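PDB 3ZPL: putative marr-family transcriptional repressor from Streptomyces coelicolor, which binds DNA through a winged-helix motif and probably acts as a transcription factor of the MarR family. Local coordinates for residues G60-L65 with A116-E121. Residues are numbered along the deposited sequence; the frame is centred on the assembly and turned at random.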
loop_
_atom_site.group_PDB
_atom_site.type_symbol
_atom_site.label_atom_id
_atom_site.label_comp_id
_atom_site.label_asym_id
_atom_site.label_seq_id
_atom_site.Cartn_x
_atom_site.Cartn_y
_atom_site.Cartn_z
ATOM N N GLY A 60 5.080 7.723 10.119
ATOM C CA GLY A 60 5.659 8.603 9.089
ATOM C C GLY A 60 5.434 10.089 9.364
ATOM O O GLY A 60 6.317 10.918 9.120
ATOM N N LEU A 61 4.247 10.426 9.876
ATOM C CA LEU A 61 3.927 11.810 10.177
ATOM C C LEU A 61 4.853 12.318 11.276
ATOM O O LEU A 61 5.433 13.397 11.159
ATOM C CB LEU A 61 2.470 11.951 10.593
ATOM C CG LEU A 61 1.413 11.449 9.606
ATOM C CD1 LEU A 61 0.004 11.615 10.172
ATOM C CD2 LEU A 61 1.514 12.161 8.265
ATOM N N LEU A 62 5.054 11.515 12.317
ATOM C CA LEU A 62 5.977 11.886 13.387
ATOM C C LEU A 62 7.388 12.070 12.878
ATOM O O LEU A 62 8.071 13.003 13.255
ATOM C CB LEU A 62 5.987 10.835 14.475
ATOM C CG LEU A 62 4.648 10.508 15.121
ATOM C CD1 LEU A 62 4.907 9.808 16.439
ATOM C CD2 LEU A 62 3.796 11.747 15.333
ATOM N N VAL A 63 7.822 11.173 12.009
ATOM C CA VAL A 63 9.164 11.245 11.426
ATOM C C VAL A 63 9.350 12.533 10.635
ATOM O O VAL A 63 10.375 13.207 10.755
ATOM C CB VAL A 63 9.429 10.035 10.512
ATOM C CG1 VAL A 63 10.714 10.210 9.716
ATOM C CG2 VAL A 63 9.494 8.769 11.347
ATOM N N LYS A 64 8.351 12.910 9.851
ATOM C CA LYS A 64 8.499 14.124 9.071
ATOM C C LYS A 64 8.542 15.388 9.940
ATOM O O LYS A 64 9.223 16.354 9.584
ATOM C CB LYS A 64 7.425 14.249 8.008
ATOM C CG LYS A 64 7.721 15.378 7.038
ATOM C CD LYS A 64 9.148 15.357 6.509
ATOM C CE LYS A 64 9.436 16.602 5.698
ATOM N NZ LYS A 64 10.868 16.650 5.294
ATOM N N LEU A 65 7.798 15.402 11.046
ATOM C CA LEU A 65 7.801 16.567 11.969
ATOM C C LEU A 65 9.123 16.629 12.716
ATOM O O LEU A 65 9.791 17.668 12.732
ATOM C CB LEU A 65 6.666 16.469 12.978
ATOM C CG LEU A 65 5.246 16.469 12.417
ATOM C CD1 LEU A 65 4.246 16.389 13.554
ATOM C CD2 LEU A 65 5.005 17.702 11.565
ATOM N N ALA A 116 1.030 21.478 13.073
ATOM C CA ALA A 116 1.154 20.217 13.802
ATOM C C ALA A 116 2.574 20.169 14.365
ATOM O O ALA A 116 3.538 20.242 13.623
ATOM C CB ALA A 116 0.912 19.043 12.872
ATOM N N ILE A 117 2.677 20.094 15.680
ATOM C CA ILE A 117 3.951 20.143 16.362
ATOM C C ILE A 117 4.148 18.836 17.115
ATOM O O ILE A 117 3.226 18.359 17.796
ATOM C CB ILE A 117 3.991 21.290 17.386
ATOM C CG1 ILE A 117 3.656 22.627 16.707
ATOM C CG2 ILE A 117 5.358 21.335 18.062
ATOM C CD1 ILE A 117 3.306 23.742 17.659
ATOM N N LEU A 118 5.334 18.253 16.969
ATOM C CA LEU A 118 5.696 17.032 17.677
ATOM C C LEU A 118 6.053 17.340 19.122
ATOM O O LEU A 118 6.949 18.136 19.368
ATOM C CB LEU A 118 6.897 16.392 16.981
ATOM C CG LEU A 118 7.542 15.129 17.584
ATOM C CD1 LEU A 118 6.537 13.991 17.644
ATOM C CD2 LEU A 118 8.755 14.733 16.752
ATOM N N THR A 119 5.361 16.719 20.073
ATOM C CA THR A 119 5.663 16.906 21.492
ATOM C C THR A 119 6.977 16.248 21.877
ATOM O O THR A 119 7.505 15.449 21.130
ATOM C CB THR A 119 4.590 16.258 22.378
ATOM O OG1 THR A 119 4.544 14.856 22.105
ATOM C CG2 THR A 119 3.228 16.891 22.124
ATOM N N ASP A 120 7.493 16.572 23.057
ATOM C CA ASP A 120 8.649 15.849 23.605
ATOM C C ASP A 120 8.392 14.342 23.674
ATOM O O ASP A 120 9.181 13.547 23.170
ATOM C CB ASP A 120 9.006 16.349 25.009
ATOM C CG ASP A 120 9.673 17.726 25.004
ATOM O OD1 ASP A 120 10.308 18.090 23.974
ATOM O OD2 ASP A 120 9.581 18.426 26.053
ATOM N N GLU A 121 7.278 13.950 24.273
ATOM C CA GLU A 121 6.951 12.534 24.424
ATOM C C GLU A 121 6.872 11.822 23.083
ATOM O O GLU A 121 7.243 10.647 22.972
ATOM C CB GLU A 121 5.628 12.389 25.157
ATOM C CG GLU A 121 5.500 11.164 26.049
ATOM C CD GLU A 121 6.639 10.981 27.031
ATOM O OE1 GLU A 121 7.750 10.719 26.565
ATOM O OE2 GLU A 121 6.439 11.079 28.261
#
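Helix 56-66 packs on the central strand of the small antiparallel sheet in the winged-helix domain of this MarR-family protein, and L65 and L118 carry most of that contact. The axes of segments 60-65 and 116-118 stand at 84°, 8.4 Å apart at closest approach. The steep crossing is consistent with a short patch, and illustrates how a helix can pack on a sheet through a few aliphatic side chains, with no hydrogen bond between the two segments. L65 and L118 both direct CB toward the opposing segment, where CB of L65 lies 4.0 Å from CB of L118. From there the leucines diverge. L65 has CG anti to its carbonyl carbon (chi1 -62°), and its two methyls reach the strand backbone: CD2 lies 3.6 Å from O of A116, and CD1 4.0 Å from N of L118. CD1 of L65 also makes an apolar side-chain contact with CB of A116, at 4.3 Å. L118 instead carries CG anti to its backbone N (chi1 176°), and its branched end meets the preceding helical turn at L62. I117, between A116 and L118, directs its side chain to the other face of the sheet, against R103 and E105. L78 of helix 75-82 touches both L65 and A116, while L96 of helix 86-98 packs on L62, extending the same buried core. At L62, CD2 approaches CD1 of L118 to 4.2 Å, while CD2 of L118 lies 4.0 Å from the carbonyl O of L62.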